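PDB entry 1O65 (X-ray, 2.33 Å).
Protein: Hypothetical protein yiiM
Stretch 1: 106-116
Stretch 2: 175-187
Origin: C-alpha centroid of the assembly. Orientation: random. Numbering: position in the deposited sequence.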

# COMPACT_ATOMS: atom_id res chain seq x y z
N THR A 106 -0.16 -9.79 -3.30
CA THR A 106 0.44 -8.85 -4.23
C THR A 106 -0.60 -7.88 -4.78
O THR A 106 -1.80 -7.99 -4.52
CB THR A 106 1.11 -9.55 -5.43
OG1 THR A 106 0.07 -10.15 -6.22
CG2 THR A 106 2.12 -10.61 -5.04
N GLU A 107 -0.16 -6.90 -5.59
CA GLU A 107 -1.08 -5.96 -6.20
C GLU A 107 -2.13 -6.67 -7.06
O GLU A 107 -3.25 -6.14 -7.21
CB GLU A 107 -0.32 -4.94 -7.09
CG GLU A 107 0.59 -4.04 -6.25
CD GLU A 107 1.90 -4.69 -5.88
OE1 GLU A 107 2.28 -5.79 -6.42
OE2 GLU A 107 2.60 -4.13 -5.02
N SER A 108 -1.78 -7.80 -7.68
CA SER A 108 -2.73 -8.51 -8.51
C SER A 108 -3.70 -9.38 -7.75
O SER A 108 -4.66 -9.83 -8.41
CB SER A 108 -2.05 -9.30 -9.64
OG SER A 108 -0.94 -10.03 -9.18
N ASN A 109 -3.54 -9.71 -6.48
CA ASN A 109 -4.59 -10.50 -5.83
C ASN A 109 -5.14 -9.77 -4.59
O ASN A 109 -5.82 -10.37 -3.75
CB ASN A 109 -4.16 -11.92 -5.51
CG ASN A 109 -3.13 -12.03 -4.43
OD1 ASN A 109 -2.40 -11.05 -4.22
ND2 ASN A 109 -3.04 -13.15 -3.71
N VAL A 110 -4.73 -8.52 -4.40
CA VAL A 110 -5.29 -7.71 -3.32
C VAL A 110 -6.23 -6.68 -3.96
O VAL A 110 -5.84 -6.00 -4.91
CB VAL A 110 -4.21 -7.06 -2.45
CG1 VAL A 110 -4.75 -6.00 -1.51
CG2 VAL A 110 -3.55 -8.15 -1.60
N TYR A 111 -7.48 -6.64 -3.52
CA TYR A 111 -8.44 -5.72 -4.12
C TYR A 111 -8.70 -4.48 -3.27
O TYR A 111 -8.66 -4.51 -2.03
CB TYR A 111 -9.76 -6.46 -4.37
CG TYR A 111 -9.71 -7.46 -5.52
CD1 TYR A 111 -8.95 -8.61 -5.40
CD2 TYR A 111 -10.39 -7.24 -6.72
CE1 TYR A 111 -8.88 -9.54 -6.41
CE2 TYR A 111 -10.32 -8.18 -7.74
CZ TYR A 111 -9.55 -9.32 -7.58
OH TYR A 111 -9.44 -10.25 -8.58
N MET A 112 -9.02 -3.37 -3.94
CA MET A 112 -9.35 -2.12 -3.25
C MET A 112 -10.58 -2.37 -2.38
O MET A 112 -11.52 -2.98 -2.88
CB MET A 112 -9.73 -1.05 -4.28
CG MET A 112 -8.59 -0.72 -5.25
SD MET A 112 -7.16 0.02 -4.42
CE MET A 112 -7.90 1.51 -3.80
N GLY A 113 -10.58 -1.94 -1.14
CA GLY A 113 -11.69 -2.14 -0.23
C GLY A 113 -11.56 -3.47 0.52
O GLY A 113 -12.43 -3.75 1.35
N ASP A 114 -10.56 -4.28 0.24
CA ASP A 114 -10.48 -5.56 0.96
C ASP A 114 -10.42 -5.26 2.45
O ASP A 114 -9.76 -4.31 2.88
CB ASP A 114 -9.35 -6.47 0.55
CG ASP A 114 -9.54 -7.30 -0.70
OD1 ASP A 114 -10.66 -7.55 -1.21
OD2 ASP A 114 -8.48 -7.76 -1.22
N ILE A 115 -11.21 -6.03 3.20
CA ILE A 115 -11.24 -5.86 4.64
C ILE A 115 -10.66 -7.14 5.26
O ILE A 115 -11.13 -8.24 4.97
CB ILE A 115 -12.62 -5.58 5.21
CG1 ILE A 115 -13.18 -4.26 4.67
CG2 ILE A 115 -12.61 -5.57 6.75
CD1 ILE A 115 -14.68 -4.13 4.87
N PHE A 116 -9.63 -6.95 6.07
CA PHE A 116 -8.96 -8.04 6.73
C PHE A 116 -9.15 -7.92 8.26
O PHE A 116 -9.14 -6.82 8.80
CB PHE A 116 -7.48 -8.07 6.43
CG PHE A 116 -6.99 -8.39 5.06
CD1 PHE A 116 -7.03 -7.41 4.07
CD2 PHE A 116 -6.47 -9.62 4.73
CE1 PHE A 116 -6.55 -7.66 2.80
CE2 PHE A 116 -5.98 -9.90 3.45
CZ PHE A 116 -6.03 -8.92 2.49
N VAL A 175 -11.69 -11.08 5.08
CA VAL A 175 -13.08 -11.34 5.49
C VAL A 175 -14.09 -10.80 4.52
O VAL A 175 -15.17 -11.39 4.37
CB VAL A 175 -13.34 -10.89 6.94
CG1 VAL A 175 -12.81 -9.49 7.23
CG2 VAL A 175 -14.84 -10.90 7.22
N SER A 176 -13.82 -9.65 3.88
CA SER A 176 -14.75 -9.14 2.88
C SER A 176 -14.04 -8.65 1.61
O SER A 176 -13.01 -7.98 1.66
CB SER A 176 -15.64 -8.03 3.43
OG SER A 176 -16.44 -8.47 4.53
N ARG A 177 -14.58 -9.06 0.46
CA ARG A 177 -14.12 -8.62 -0.84
C ARG A 177 -15.26 -7.75 -1.39
O ARG A 177 -16.29 -8.33 -1.69
CB ARG A 177 -13.78 -9.70 -1.85
CG ARG A 177 -13.48 -9.04 -3.23
CD ARG A 177 -12.26 -9.66 -3.85
NE ARG A 177 -11.10 -9.74 -3.01
CZ ARG A 177 -10.10 -10.60 -3.18
NH1 ARG A 177 -10.20 -11.44 -4.19
NH2 ARG A 177 -9.05 -10.61 -2.38
N VAL A 178 -15.05 -6.42 -1.48
CA VAL A 178 -16.24 -5.61 -1.82
C VAL A 178 -16.09 -4.70 -3.01
O VAL A 178 -16.82 -3.71 -3.15
CB VAL A 178 -16.70 -4.81 -0.58
CG1 VAL A 178 -17.28 -5.74 0.50
CG2 VAL A 178 -15.56 -4.00 -0.00
N SER A 179 -15.12 -4.99 -3.87
CA SER A 179 -14.92 -4.27 -5.11
C SER A 179 -14.31 -5.25 -6.13
O SER A 179 -13.83 -6.31 -5.74
CB SER A 179 -13.98 -3.09 -4.93
OG SER A 179 -12.65 -3.37 -5.32
N ASP A 180 -14.28 -4.89 -7.40
CA ASP A 180 -13.63 -5.72 -8.40
C ASP A 180 -12.47 -4.96 -9.01
O ASP A 180 -12.15 -5.11 -10.18
CB ASP A 180 -14.57 -6.25 -9.48
CG ASP A 180 -15.05 -5.12 -10.35
OD1 ASP A 180 -14.95 -3.97 -9.86
OD2 ASP A 180 -15.48 -5.42 -11.50
N VAL A 181 -11.89 -4.03 -8.23
CA VAL A 181 -10.70 -3.35 -8.75
C VAL A 181 -9.53 -3.71 -7.86
O VAL A 181 -9.52 -3.42 -6.67
CB VAL A 181 -10.82 -1.87 -9.06
CG1 VAL A 181 -11.85 -1.14 -8.24
CG2 VAL A 181 -9.46 -1.15 -8.98
N THR A 182 -8.55 -4.38 -8.43
CA THR A 182 -7.34 -4.78 -7.73
C THR A 182 -6.45 -3.53 -7.55
O THR A 182 -6.57 -2.56 -8.30
CB THR A 182 -6.52 -5.79 -8.54
OG1 THR A 182 -6.11 -5.17 -9.78
CG2 THR A 182 -7.33 -7.04 -8.89
N VAL A 183 -5.49 -3.66 -6.66
CA VAL A 183 -4.46 -2.67 -6.42
C VAL A 183 -3.69 -2.41 -7.71
O VAL A 183 -3.41 -1.27 -8.11
CB VAL A 183 -3.52 -3.13 -5.28
CG1 VAL A 183 -2.35 -2.21 -5.10
CG2 VAL A 183 -4.33 -3.17 -3.96
N GLN A 184 -3.42 -3.47 -8.47
CA GLN A 184 -2.70 -3.38 -9.74
C GLN A 184 -3.48 -2.48 -10.69
O GLN A 184 -2.90 -1.58 -11.28
CB GLN A 184 -2.46 -4.76 -10.35
CG GLN A 184 -1.83 -4.71 -11.74
CD GLN A 184 -1.62 -6.14 -12.26
OE1 GLN A 184 -2.56 -6.91 -12.45
NE2 GLN A 184 -0.36 -6.51 -12.49
N GLU A 185 -4.77 -2.75 -10.83
CA GLU A 185 -5.63 -1.92 -11.67
C GLU A 185 -5.64 -0.46 -11.19
O GLU A 185 -5.48 0.44 -12.00
CB GLU A 185 -7.05 -2.45 -11.70
CG GLU A 185 -7.25 -3.82 -12.34
CD GLU A 185 -8.68 -4.30 -12.13
OE1 GLU A 185 -9.56 -3.68 -12.80
OE2 GLU A 185 -8.90 -5.22 -11.31
N ALA A 186 -5.82 -0.21 -9.90
CA ALA A 186 -5.85 1.16 -9.42
C ALA A 186 -4.51 1.84 -9.75
O ALA A 186 -4.51 2.96 -10.24
CB ALA A 186 -6.14 1.24 -7.94
N ALA A 187 -3.41 1.12 -9.48
CA ALA A 187 -2.11 1.66 -9.79
C ALA A 187 -2.03 1.97 -11.28
O ALA A 187 -1.65 3.11 -11.58
CB ALA A 187 -0.95 0.76 -9.36
O HOH W 1 -12.49 -5.85 -1.97

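Two largely loop-like segments can be joined firmly when short stretches of backbone pairing alternate with side chains that serve several partners at once, and yiiM offers a compact example. Stretch 2 enters as a strand, antiparallel to the strand that begins at Ile115: Ile115 N donates to Ser176 O (3.1 Å) and Ser176 N to Ile115 O (3.2 Å), an acceptor that also takes Val175 N (2.9 Å). Arg177 then folds its end back toward stretch 1. Arg177 NE donates to Asp114 OD1 (2.9 Å) and Arg177 NH2 to Asp114 OD2 (3.1 Å), a two-pronged salt bridge, while the same carboxylate accepts from Tyr111 N (2.7 Å to Asp114 OD2), spanning the ends of the type II turn from Tyr111 to Asp114. Where the backbones separate, a water fills in, accepting from Val178 N and donating to Met112 O and Asp114 OD1. Ser179 OG gives its proton to Met112 O (2.7 Å) and accepts from Val181 N (3.1 Å). Pairing resumes as Met112 N reaches Val181 O (2.8 Å) and Val183 N reaches Val110 O (2.9 Å). Between these bonds, Thr182 CG2 covers one face of the Tyr111 ring and Arg177 CD the opposite face. Thr182 OG1 also caps the helix, accepting from Glu185 N. Gln184 N, free at the helix start, donates to Glu107 O (3.0 Å), while Val183 and Ala186 pack against Met112.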